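Local coordinates for periplasmic binding protein/LacI transcriptional regulator (Clostridium phytofermentans, PDB 3BRS) that probably binds a sugar outside the cell in the cleft between two alpha/beta domains and hands it to a membrane transporter, at residues I9-V14 with I69-A74; K34-K39 with G253-L258; A105-A110 with E264-Q269; V218-I223 with G236-M241. One frame throughout, in Å; residues are numbered along the deposited sequence.

Interaction 1. Residues I9-V14 with I69-A74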
loop_
_atom_site.group_PDB
_atom_site.type_symbol
_atom_site.label_atom_id
_atom_site.label_comp_id
_atom_site.label_asym_id
_atom_site.label_seq_id
_atom_site.Cartn_x
_atom_site.Cartn_y
_atom_site.Cartn_z
ATOM N N ILE A 9 8.931 7.350 -16.583
ATOM C CA ILE A 9 8.023 6.177 -16.730
ATOM C C ILE A 9 7.621 5.767 -15.345
ATOM O O ILE A 9 8.495 5.546 -14.507
ATOM C CB ILE A 9 8.744 5.016 -17.463
ATOM C CG1 ILE A 9 8.970 5.381 -18.943
ATOM C CG2 ILE A 9 7.906 3.647 -17.310
ATOM C CD1 ILE A 9 9.912 4.251 -19.703
ATOM N N CYS A 10 6.307 5.709 -15.092
ATOM C CA CYS A 10 5.793 5.287 -13.772
ATOM C C CYS A 10 5.457 3.789 -13.758
ATOM O O CYS A 10 4.779 3.304 -14.702
ATOM C CB CYS A 10 4.523 6.119 -13.429
ATOM S SG CYS A 10 3.950 5.559 -11.810
ATOM N N ILE A 11 5.898 3.052 -12.736
ATOM C CA ILE A 11 5.676 1.595 -12.694
ATOM C C ILE A 11 5.006 1.286 -11.418
ATOM O O ILE A 11 5.679 1.035 -10.435
ATOM C CB ILE A 11 6.959 0.747 -12.840
ATOM C CG1 ILE A 11 7.802 1.221 -14.042
ATOM C CG2 ILE A 11 6.667 -0.776 -12.818
ATOM C CD1 ILE A 11 9.160 0.429 -14.204
ATOM N N PRO A 12 3.677 1.415 -11.382
ATOM C CA PRO A 12 2.958 1.041 -10.138
ATOM C C PRO A 12 3.004 -0.485 -9.894
ATOM O O PRO A 12 3.611 -1.217 -10.670
ATOM C CB PRO A 12 1.545 1.520 -10.365
ATOM C CG PRO A 12 1.554 2.341 -11.692
ATOM C CD PRO A 12 2.775 1.868 -12.447
ATOM N N LYS A 13 2.466 -0.975 -8.776
ATOM C CA LYS A 13 2.447 -2.418 -8.537
ATOM C C LYS A 13 1.392 -3.039 -9.423
ATOM O O LYS A 13 1.600 -4.192 -9.857
ATOM C CB LYS A 13 2.045 -2.716 -7.107
ATOM C CG LYS A 13 3.125 -2.282 -6.076
ATOM C CD LYS A 13 2.633 -2.780 -4.736
ATOM C CE LYS A 13 3.639 -2.563 -3.619
ATOM N NZ LYS A 13 2.869 -2.508 -2.311
ATOM N N VAL A 14 0.273 -2.302 -9.634
ATOM C CA VAL A 14 -0.771 -2.581 -10.638
ATOM C C VAL A 14 -1.418 -1.290 -11.151
ATOM O O VAL A 14 -1.436 -0.285 -10.453
ATOM C CB VAL A 14 -2.070 -3.360 -10.098
ATOM C CG1 VAL A 14 -1.816 -4.820 -9.740
ATOM C CG2 VAL A 14 -2.662 -2.599 -8.950
ATOM N N ILE A 69 12.585 6.839 -13.575
ATOM C CA ILE A 69 11.564 5.796 -13.457
ATOM C C ILE A 69 10.995 5.952 -12.061
ATOM O O ILE A 69 11.773 6.072 -11.093
ATOM C CB ILE A 69 12.241 4.426 -13.574
ATOM C CG1 ILE A 69 12.368 3.995 -15.050
ATOM C CG2 ILE A 69 11.563 3.358 -12.637
ATOM C CD1 ILE A 69 13.505 2.847 -15.241
ATOM N N LEU A 70 9.663 5.993 -11.919
ATOM C CA LEU A 70 9.049 5.986 -10.576
ATOM C C LEU A 70 8.553 4.570 -10.289
ATOM O O LEU A 70 7.846 4.019 -11.120
ATOM C CB LEU A 70 7.836 6.939 -10.477
ATOM C CG LEU A 70 8.138 8.382 -10.834
ATOM C CD1 LEU A 70 8.171 8.566 -12.335
ATOM C CD2 LEU A 70 7.013 9.113 -10.256
ATOM N N LEU A 71 8.819 3.999 -9.108
ATOM C CA LEU A 71 8.647 2.591 -9.030
ATOM C C LEU A 71 8.022 2.295 -7.728
ATOM O O LEU A 71 8.542 2.770 -6.713
ATOM C CB LEU A 71 10.017 1.885 -9.153
ATOM C CG LEU A 71 10.046 0.402 -8.816
ATOM C CD1 LEU A 71 9.130 -0.444 -9.761
ATOM C CD2 LEU A 71 11.520 -0.073 -8.846
ATOM N N ALA A 72 6.925 1.517 -7.742
ATOM C CA ALA A 72 6.345 0.983 -6.471
ATOM C C ALA A 72 6.802 -0.467 -6.475
ATOM O O ALA A 72 6.452 -1.218 -7.377
ATOM C CB ALA A 72 4.837 1.154 -6.406
ATOM N N ALA A 73 7.733 -0.806 -5.557
ATOM C CA ALA A 73 8.473 -2.078 -5.680
ATOM C C ALA A 73 7.541 -3.193 -5.268
ATOM O O ALA A 73 7.073 -3.290 -4.103
ATOM C CB ALA A 73 9.679 -2.042 -4.781
ATOM N N ALA A 74 7.347 -4.155 -6.143
ATOM C CA ALA A 74 6.466 -5.294 -5.760
ATOM C C ALA A 74 7.005 -6.111 -4.571
ATOM O O ALA A 74 6.258 -6.667 -3.796
ATOM C CB ALA A 74 6.152 -6.196 -6.967
#

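Interaction 2. Residues K34-K39 with G253-L258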
loop_
_atom_site.group_PDB
_atom_site.type_symbol
_atom_site.label_atom_id
_atom_site.label_comp_id
_atom_site.label_asym_id
_atom_site.label_seq_id
_atom_site.Cartn_x
_atom_site.Cartn_y
_atom_site.Cartn_z
ATOM N N LYS A 34 1.164 17.078 -16.369
ATOM C CA LYS A 34 0.394 18.136 -17.034
ATOM C C LYS A 34 0.979 19.481 -16.616
ATOM O O LYS A 34 1.313 20.306 -17.440
ATOM C CB LYS A 34 -1.096 18.030 -16.646
ATOM C CG LYS A 34 -1.981 19.278 -16.895
ATOM C CD LYS A 34 -3.441 18.810 -17.005
ATOM C CE LYS A 34 -4.433 19.956 -17.007
ATOM N NZ LYS A 34 -5.656 19.559 -17.799
ATOM N N GLU A 35 1.117 19.681 -15.317
ATOM C CA GLU A 35 1.432 21.005 -14.763
ATOM C C GLU A 35 2.840 21.401 -15.139
ATOM O O GLU A 35 3.140 22.583 -15.305
ATOM C CB GLU A 35 1.250 20.951 -13.238
ATOM C CG GLU A 35 2.178 21.830 -12.381
ATOM C CD GLU A 35 1.705 23.274 -12.232
ATOM O OE1 GLU A 35 0.591 23.613 -12.728
ATOM O OE2 GLU A 35 2.464 24.077 -11.619
ATOM N N TYR A 36 3.711 20.395 -15.250
ATOM C CA TYR A 36 5.108 20.609 -15.588
ATOM C C TYR A 36 5.517 20.260 -17.038
ATOM O O TYR A 36 6.703 20.346 -17.373
ATOM C CB TYR A 36 5.989 19.906 -14.580
ATOM C CG TYR A 36 5.866 20.475 -13.170
ATOM C CD1 TYR A 36 5.029 19.887 -12.232
ATOM C CD2 TYR A 36 6.603 21.603 -12.771
ATOM C CE1 TYR A 36 4.926 20.402 -10.935
ATOM C CE2 TYR A 36 6.499 22.114 -11.475
ATOM C CZ TYR A 36 5.672 21.496 -10.576
ATOM O OH TYR A 36 5.560 21.976 -9.298
ATOM N N GLU A 37 4.553 19.884 -17.901
ATOM C CA GLU A 37 4.866 19.565 -19.296
ATOM C C GLU A 37 5.869 18.387 -19.387
ATOM O O GLU A 37 6.985 18.529 -19.938
ATOM C CB GLU A 37 5.480 20.793 -19.973
ATOM C CG GLU A 37 4.582 22.014 -20.058
ATOM C CD GLU A 37 4.724 22.752 -21.397
ATOM O OE1 GLU A 37 5.843 22.774 -21.994
ATOM O OE2 GLU A 37 3.701 23.323 -21.849
ATOM N N ILE A 38 5.473 17.239 -18.849
ATOM C CA ILE A 38 6.376 16.105 -18.741
ATOM C C ILE A 38 5.815 15.017 -19.648
ATOM O O ILE A 38 4.614 14.841 -19.726
ATOM C CB ILE A 38 6.532 15.611 -17.221
ATOM C CG1 ILE A 38 7.530 16.492 -16.448
ATOM C CG2 ILE A 38 7.077 14.209 -17.181
ATOM C CD1 ILE A 38 7.353 16.659 -14.944
ATOM N N LYS A 39 6.663 14.283 -20.355
ATOM C CA LYS A 39 6.156 13.099 -21.019
ATOM C C LYS A 39 6.148 11.930 -20.017
ATOM O O LYS A 39 7.185 11.567 -19.565
ATOM C CB LYS A 39 6.967 12.768 -22.276
ATOM C CG LYS A 39 6.605 11.436 -22.896
ATOM C CD LYS A 39 7.083 11.317 -24.348
ATOM C CE LYS A 39 7.166 9.835 -24.785
ATOM N NZ LYS A 39 8.411 9.505 -25.600
ATOM N N GLY A 253 5.977 12.616 -6.475
ATOM C CA GLY A 253 7.029 11.736 -7.017
ATOM C C GLY A 253 7.495 12.461 -8.292
ATOM O O GLY A 253 8.696 12.655 -8.556
ATOM N N VAL A 254 6.531 12.872 -9.079
ATOM C CA VAL A 254 6.859 13.583 -10.345
ATOM C C VAL A 254 7.572 14.915 -10.106
ATOM O O VAL A 254 8.758 15.094 -10.464
ATOM C CB VAL A 254 5.627 13.772 -11.294
ATOM C CG1 VAL A 254 6.047 14.548 -12.582
ATOM C CG2 VAL A 254 5.091 12.403 -11.698
ATOM N N GLU A 255 6.840 15.861 -9.532
ATOM C CA GLU A 255 7.390 17.140 -9.166
ATOM C C GLU A 255 8.838 17.099 -8.623
ATOM O O GLU A 255 9.665 17.847 -9.080
ATOM C CB GLU A 255 6.441 17.790 -8.165
ATOM C CG GLU A 255 6.807 19.162 -7.781
ATOM C CD GLU A 255 5.855 19.661 -6.743
ATOM O OE1 GLU A 255 5.878 19.081 -5.623
ATOM O OE2 GLU A 255 5.076 20.595 -7.044
ATOM N N LYS A 256 9.142 16.215 -7.693
ATOM C CA LYS A 256 10.418 16.217 -7.017
ATOM C C LYS A 256 11.453 15.420 -7.814
ATOM O O LYS A 256 12.646 15.546 -7.578
ATOM C CB LYS A 256 10.331 15.577 -5.621
ATOM C CG LYS A 256 9.428 16.299 -4.597
ATOM C CD LYS A 256 9.926 17.694 -4.285
ATOM C CE LYS A 256 9.234 18.273 -3.027
ATOM N NZ LYS A 256 8.072 19.127 -3.374
ATOM N N ALA A 257 10.994 14.590 -8.741
ATOM C CA ALA A 257 11.892 13.966 -9.755
ATOM C C ALA A 257 12.503 15.107 -10.550
ATOM O O ALA A 257 13.635 14.994 -11.070
ATOM C CB ALA A 257 11.104 13.093 -10.709
ATOM N N LEU A 258 11.745 16.203 -10.609
ATOM C CA LEU A 258 12.175 17.390 -11.290
ATOM C C LEU A 258 13.379 18.052 -10.608
ATOM O O LEU A 258 14.307 18.503 -11.256
ATOM C CB LEU A 258 11.019 18.361 -11.421
ATOM C CG LEU A 258 10.121 18.246 -12.665
ATOM C CD1 LEU A 258 9.388 19.598 -12.893
ATOM C CD2 LEU A 258 10.974 17.858 -13.872
#

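Interaction 3. Residues A105-A110 with E264-Q269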
loop_
_atom_site.group_PDB
_atom_site.type_symbol
_atom_site.label_atom_id
_atom_site.label_comp_id
_atom_site.label_asym_id
_atom_site.label_seq_id
_atom_site.Cartn_x
_atom_site.Cartn_y
_atom_site.Cartn_z
ATOM N N ALA A 105 16.992 4.051 -3.872
ATOM C CA ALA A 105 16.145 5.182 -4.297
ATOM C C ALA A 105 16.867 6.468 -4.203
ATOM O O ALA A 105 17.502 6.720 -3.189
ATOM C CB ALA A 105 14.850 5.303 -3.468
ATOM N N ASP A 106 16.711 7.318 -5.196
ATOM C CA ASP A 106 17.174 8.706 -5.125
ATOM C C ASP A 106 16.243 9.492 -4.188
ATOM O O ASP A 106 16.710 10.214 -3.349
ATOM C CB ASP A 106 17.302 9.380 -6.508
ATOM C CG ASP A 106 18.292 8.672 -7.420
ATOM O OD1 ASP A 106 19.395 8.340 -6.966
ATOM O OD2 ASP A 106 17.969 8.416 -8.593
ATOM N N ILE A 107 14.945 9.315 -4.317
ATOM C CA ILE A 107 13.986 9.765 -3.294
ATOM C C ILE A 107 12.874 8.718 -3.089
ATOM O O ILE A 107 12.562 7.982 -4.000
ATOM C CB ILE A 107 13.520 11.261 -3.474
ATOM C CG1 ILE A 107 12.238 11.512 -2.688
ATOM C CG2 ILE A 107 13.372 11.640 -4.907
ATOM C CD1 ILE A 107 11.677 12.814 -2.841
ATOM N N THR A 108 12.388 8.550 -1.863
ATOM C CA THR A 108 11.169 7.753 -1.569
ATOM C C THR A 108 9.965 8.619 -1.120
ATOM O O THR A 108 10.098 9.330 -0.160
ATOM C CB THR A 108 11.465 6.803 -0.443
ATOM O OG1 THR A 108 12.428 5.855 -0.931
ATOM C CG2 THR A 108 10.152 6.051 0.025
ATOM N N VAL A 109 8.819 8.569 -1.810
ATOM C CA VAL A 109 7.607 9.259 -1.322
ATOM C C VAL A 109 6.605 8.203 -0.873
ATOM O O VAL A 109 6.144 7.427 -1.699
ATOM C CB VAL A 109 6.952 10.149 -2.350
ATOM C CG1 VAL A 109 5.917 11.130 -1.600
ATOM C CG2 VAL A 109 8.053 10.965 -3.095
ATOM N N ALA A 110 6.255 8.163 0.412
ATOM C CA ALA A 110 5.314 7.118 0.848
ATOM C C ALA A 110 4.550 7.541 2.024
ATOM O O ALA A 110 4.872 8.551 2.658
ATOM C CB ALA A 110 6.130 5.774 1.196
ATOM N N GLU A 264 19.214 19.785 -7.911
ATOM C CA GLU A 264 18.767 20.628 -6.844
ATOM C C GLU A 264 18.396 19.759 -5.579
ATOM O O GLU A 264 18.199 18.540 -5.715
ATOM C CB GLU A 264 17.698 21.552 -7.464
ATOM C CG GLU A 264 16.732 22.230 -6.603
ATOM C CD GLU A 264 15.843 23.134 -7.448
ATOM O OE1 GLU A 264 15.846 22.981 -8.704
ATOM O OE2 GLU A 264 15.161 24.028 -6.875
ATOM N N TYR A 265 18.426 20.353 -4.367
ATOM C CA TYR A 265 18.416 19.602 -3.071
ATOM C C TYR A 265 17.072 18.984 -2.905
ATOM O O TYR A 265 16.065 19.657 -2.983
ATOM C CB TYR A 265 18.633 20.484 -1.802
ATOM C CG TYR A 265 18.420 19.704 -0.485
ATOM C CD1 TYR A 265 19.349 18.696 -0.100
ATOM C CD2 TYR A 265 17.293 19.908 0.335
ATOM C CE1 TYR A 265 19.213 17.948 1.038
ATOM C CE2 TYR A 265 17.124 19.134 1.521
ATOM C CZ TYR A 265 18.114 18.140 1.845
ATOM O OH TYR A 265 18.067 17.327 2.957
ATOM N N VAL A 266 17.029 17.698 -2.651
ATOM C CA VAL A 266 15.744 17.153 -2.263
ATOM C C VAL A 266 15.950 16.195 -1.106
ATOM O O VAL A 266 16.881 15.407 -1.126
ATOM C CB VAL A 266 15.025 16.491 -3.505
ATOM C CG1 VAL A 266 15.713 15.133 -3.848
ATOM C CG2 VAL A 266 13.590 16.303 -3.218
ATOM N N PRO A 267 15.084 16.247 -0.094
ATOM C CA PRO A 267 15.230 15.188 0.969
ATOM C C PRO A 267 15.236 13.707 0.427
ATOM O O PRO A 267 14.657 13.432 -0.632
ATOM C CB PRO A 267 14.011 15.421 1.857
ATOM C CG PRO A 267 13.539 16.822 1.540
ATOM C CD PRO A 267 13.948 17.154 0.142
ATOM N N LYS A 268 15.830 12.747 1.119
ATOM C CA LYS A 268 15.855 11.402 0.534
ATOM C C LYS A 268 14.539 10.675 0.860
ATOM O O LYS A 268 14.186 9.684 0.207
ATOM C CB LYS A 268 17.068 10.615 1.004
ATOM C CG LYS A 268 17.717 9.743 -0.031
ATOM C CD LYS A 268 19.206 9.676 0.233
ATOM C CE LYS A 268 20.006 9.358 -1.060
ATOM N NZ LYS A 268 19.906 7.970 -1.652
ATOM N N GLN A 269 13.812 11.198 1.854
ATOM C CA GLN A 269 12.502 10.697 2.224
ATOM C C GLN A 269 11.433 11.805 2.427
ATOM O O GLN A 269 11.699 12.839 3.055
ATOM C CB GLN A 269 12.678 9.890 3.493
ATOM C CG GLN A 269 13.032 8.455 3.203
ATOM C CD GLN A 269 13.969 7.817 4.225
ATOM O OE1 GLN A 269 15.020 7.277 3.847
ATOM N NE2 GLN A 269 13.590 7.852 5.516
HETATM O O HOH W 1 15.316 7.327 -0.378
#

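Interaction 4. Residues V218-I223 with G236-M241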
loop_
_atom_site.group_PDB
_atom_site.type_symbol
_atom_site.label_atom_id
_atom_site.label_comp_id
_atom_site.label_asym_id
_atom_site.label_seq_id
_atom_site.Cartn_x
_atom_site.Cartn_y
_atom_site.Cartn_z
ATOM N N VAL A 218 -18.992 -8.926 14.646
ATOM C CA VAL A 218 -17.616 -8.683 14.252
ATOM C C VAL A 218 -17.470 -7.260 13.660
ATOM O O VAL A 218 -18.117 -6.913 12.677
ATOM C CB VAL A 218 -17.104 -9.793 13.300
ATOM C CG1 VAL A 218 -15.616 -9.523 12.713
ATOM C CG2 VAL A 218 -17.292 -11.187 14.022
ATOM N N LYS A 219 -16.642 -6.450 14.313
ATOM C CA LYS A 219 -16.214 -5.159 13.794
ATOM C C LYS A 219 -14.904 -5.226 12.966
ATOM O O LYS A 219 -14.039 -6.080 13.175
ATOM C CB LYS A 219 -16.041 -4.204 14.949
ATOM C CG LYS A 219 -17.398 -3.741 15.580
ATOM C CD LYS A 219 -17.044 -3.092 16.929
ATOM C CE LYS A 219 -18.225 -2.769 17.816
ATOM N NZ LYS A 219 -17.839 -3.057 19.240
ATOM N N LEU A 220 -14.815 -4.270 12.050
ATOM C CA LEU A 220 -13.840 -4.200 11.019
ATOM C C LEU A 220 -13.199 -2.829 11.064
ATOM O O LEU A 220 -13.844 -1.759 11.192
ATOM C CB LEU A 220 -14.487 -4.497 9.659
ATOM C CG LEU A 220 -13.683 -4.358 8.352
ATOM C CD1 LEU A 220 -12.439 -5.303 8.271
ATOM C CD2 LEU A 220 -14.566 -4.598 7.144
ATOM N N VAL A 221 -11.883 -2.872 11.037
ATOM C CA VAL A 221 -11.063 -1.680 10.953
ATOM C C VAL A 221 -10.061 -1.964 9.835
ATOM O O VAL A 221 -9.775 -3.150 9.515
ATOM C CB VAL A 221 -10.294 -1.428 12.308
ATOM C CG1 VAL A 221 -11.274 -1.110 13.427
ATOM C CG2 VAL A 221 -9.502 -2.613 12.717
ATOM N N CYS A 222 -9.552 -0.901 9.207
ATOM C CA CYS A 222 -8.606 -1.096 8.068
ATOM C C CYS A 222 -7.758 0.121 7.831
ATOM O O CYS A 222 -8.107 1.256 8.227
ATOM C CB CYS A 222 -9.345 -1.410 6.741
ATOM S SG CYS A 222 -10.590 -0.061 6.373
ATOM N N ILE A 223 -6.677 -0.134 7.128
ATOM C CA ILE A 223 -5.925 0.855 6.357
ATOM C C ILE A 223 -6.463 0.821 4.905
ATOM O O ILE A 223 -6.546 -0.248 4.280
ATOM C CB ILE A 223 -4.414 0.592 6.367
ATOM C CG1 ILE A 223 -3.900 0.568 7.823
ATOM C CG2 ILE A 223 -3.689 1.642 5.526
ATOM C CD1 ILE A 223 -2.465 -0.101 7.999
ATOM N N GLY A 236 -19.381 2.388 5.598
ATOM C CA GLY A 236 -19.614 2.066 6.998
ATOM C C GLY A 236 -19.931 0.598 7.249
ATOM O O GLY A 236 -20.047 -0.198 6.303
ATOM N N ILE A 237 -20.125 0.282 8.536
ATOM C CA ILE A 237 -19.763 -1.029 9.128
ATOM C C ILE A 237 -18.211 -1.370 8.926
ATOM O O ILE A 237 -17.737 -2.521 9.017
ATOM C CB ILE A 237 -20.861 -2.140 8.886
ATOM C CG1 ILE A 237 -21.973 -1.997 9.947
ATOM C CG2 ILE A 237 -20.273 -3.576 8.874
ATOM C CD1 ILE A 237 -23.058 -0.841 9.697
ATOM N N PHE A 238 -17.459 -0.312 8.633
ATOM C CA PHE A 238 -16.108 -0.152 9.128
ATOM C C PHE A 238 -16.298 0.582 10.432
ATOM O O PHE A 238 -17.214 1.423 10.531
ATOM C CB PHE A 238 -15.309 0.703 8.169
ATOM C CG PHE A 238 -14.907 -0.039 6.925
ATOM C CD1 PHE A 238 -15.465 0.285 5.691
ATOM C CD2 PHE A 238 -14.028 -1.116 7.004
ATOM C CE1 PHE A 238 -15.093 -0.422 4.525
ATOM C CE2 PHE A 238 -13.658 -1.843 5.860
ATOM C CZ PHE A 238 -14.178 -1.515 4.618
ATOM N N GLU A 239 -15.506 0.316 11.456
ATOM C CA GLU A 239 -15.556 1.374 12.433
ATOM C C GLU A 239 -14.316 2.290 12.747
ATOM O O GLU A 239 -14.407 3.272 13.479
ATOM C CB GLU A 239 -16.539 1.104 13.542
ATOM C CG GLU A 239 -16.314 -0.143 14.248
ATOM C CD GLU A 239 -15.059 -0.027 15.007
ATOM O OE1 GLU A 239 -14.099 -0.744 14.646
ATOM O OE2 GLU A 239 -15.026 0.784 15.968
ATOM N N ALA A 240 -13.203 2.011 12.115
ATOM C CA ALA A 240 -12.202 3.027 11.953
ATOM C C ALA A 240 -11.480 2.763 10.677
ATOM O O ALA A 240 -11.354 1.604 10.253
ATOM C CB ALA A 240 -11.246 3.041 13.121
ATOM N N MET A 241 -10.973 3.815 10.035
ATOM C CA MET A 241 -10.071 3.579 8.899
ATOM C C MET A 241 -8.970 4.639 8.842
ATOM O O MET A 241 -9.242 5.882 9.136
ATOM C CB MET A 241 -10.814 3.529 7.564
ATOM C CG MET A 241 -11.596 4.768 7.081
ATOM S SD MET A 241 -12.371 4.620 5.385
ATOM C CE MET A 241 -13.273 3.088 5.595
HETATM O O HOH W 2 -17.343 -2.697 11.738
#

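Interaction 1. Residues I9-V14 with I69-A74
Two neighbouring parallel strands meet here, I9-I11 and I69-L71, their axes 4.6 Å apart. The backbone zips from side to side: L70 N donates to I9 O, I11 N gives a short 2.7 Å bond to L70 O, and A72 N reaches I11 O at 3.0 Å. The second lies almost along the C=O axis of L70 (169°), while the last is nearly straight at its hydrogen (174°). C10 and L70 point to one face of the sheet; I9, I11, I69 and L71 go to the other.

I11 shows how that second face is packed. With chi1 at -49°, CG1 lies beside its own N and CG2 beside its own carbonyl carbon. Its CB lies 3.8 Å from L70 O, the carbonyl oxygen bonded by its own N-H. CG2 runs alongside L71 and meets L71 CD1 at 3.9 Å, the two side chains pointing the same way. CG1 passes L70 O and leads to CD1, which crosses obliquely to touch I69 CG2 at 4.1 Å. I58 of helix 51-63 adds to this layer.

Past the strands, the extended K13 chain crosses the second loop: its CG rests against A72 CB at 3.9 Å, and its CE lies 3.5 Å from A73 O. K13 NZ then makes a weak hydrogen bond to T145. Q54 ties the loops together, giving hydrogen bonds to P12 O and A72 O. Adjacent parallel strands opening into loops at their C-terminal ends are characteristic of Rossmann-like alpha/beta sheets, the plan of each domain in type I periplasmic binding proteins, where such loops usually border the ligand cleft.

Interaction 2. Residues K34-K39 with G253-L258
The ring of Y36 and the carboxylate of E255 stand nearly upright to one another, their planes 78° apart, and the two side chains cross obliquely. Y36 OH donates to the anti lone pair of E255 OE2 at 2.7 Å; that oxygen lies at the edge of the ring, near its plane. Extended from CB, with CG anti to the backbone N (chi1 -175°), E255 also lays CG 3.4 Å from Y36 OH. Its other oxygen, OE1, is met from above the carboxylate plane by K256 NZ in a 3.1 Å salt bridge, so both oxygens are engaged and the acid is probably held as the anion. Against one face of the ring rests E35 CG.

This joins the last turn of helix 20-36 to helix 246-262, two helices packed on the same face of a parallel sheet. E37, with positive phi (60°), closes the first in a Schellman motif, and the chain turns through I38 into strand 39-42, completing the beta-alpha-beta crossover that began with strand 7-11.

Below the polar pair the contact is apolar. L258 crosses Y36 obliquely, bringing CD1 to 3.4 Å from Y36 CD2. I38 meets both V254 and L258 tip to tip: its CD1 is pressed tightly on V254 CG1 at 3.4 Å and lies 3.9 Å from L258 CG. M8 of strand 7-11 touches I38, V254 and L258 from the sheet beneath.

Interaction 3. Residues A105-A110 with E264-Q269
The 264-269 loop comes alongside strand 107-110 in a parallel sense, and T108 pairs with Q269 just where the loop becomes a strand. T108 N donates to K268 O at 3.0 Å, nearly straight at the hydrogen (167°), yet the donor stands above the carbonyl plane by 31°, off the lone pairs. The same oxygen is also approached by I107 CA and accepts a hydrogen bond from a water at 2.7 Å. That water is within hydrogen-bonding distance of T108 OG1 too, so it bridges the hydroxyl and the carbonyl beside the strand pair.

Strand 269-271 is thus attached as the edge strand of the six-stranded parallel sheet, with 107-110 next to it; a further backbone bond from T108 to L270 continues the ladder. The chain reaches this edge directly from helix 246-262.

K268 leaves its backbone pointing away from the partner, but its chain, bent at chi2 and chi4, folds back across it. K268 CG passes 3.5 Å from D106 O. Further out, K268 NZ donates to A105 O at 3.1 Å, in the plane of that carbonyl. D106 turns its own carboxylate the other way, to the backbone N of L93. On the inner side I107, with CG1 anti to the backbone N (chi1 162°), runs past P267 O, and its CD1 crosses V266 at about a right angle to touch V266 CG2 at 4.0 Å. L260 of helix 246-262 packs against both I107 and V266.

Interaction 4. Residues V218-I223 with G236-M241
The F238 ring is met obliquely by two side chains of strand 219-224. C222 SG stands 4.1 Å from the ring centroid, 34° off the ring normal, in a sulfur-aromatic contact; L220 runs alongside the ring, pointing the same way, with its CG against the CD2-CE2 side. A202 of helix 199-211 touches both F238 and C222. The second flat group, the E239 carboxylate, is folded back by a bend at chi2 (68°), laying OE1 3.1 Å from V221 CG1. OE1 is buried with no polar partner in the model, a setting that would be expected to disfavour the charged form and could raise the pKa. K219 crosses beside it through its aliphatic part, K219 CG to E239 CG being 4.0 Å, while the charged ends stay apart.

The backbone pairing is irregular. E239 N gives L220 O a short bond of 2.7 Å, almost along the C=O axis (172°), and A240 N, 3.9 Å from that oxygen, is left buried without a partner. Order returns with C222 N donating to A240 O at 3.3 Å. At the other end a water accepts from L220 N at 3.0 Å and donates weakly to I237 O.

C222 and M241 share one face of the sheet, with C222 SG 3.8 Å from M241 CB. Strands 219-224 and 240-243 are neighbouring parallel strands of the second domain's mixed sheet, the alpha/beta core expected of a type I periplasmic binding protein lobe.

Interactions 1, 2 and 3 belong to one domain and interaction 4 to the other, on the far side of the chain's centre, 29 to 36 Å away between centres. Interactions 1 and 3 reach the same parallel sheet, and helix 246-262 of interaction 2 packs across a face of that sheet and touches both: L70 packs on G253 and V254, while V109 and I107 pack on G253 and K256. Along the chain, interactions 1 and 2 cross, as do 2 and 3, and interaction 4 falls within the span bridged by each of 2 and 3. The chain changes domain after strands 107-110, 240-243 and 269-271, the three-crossover hinge of type I binding proteins.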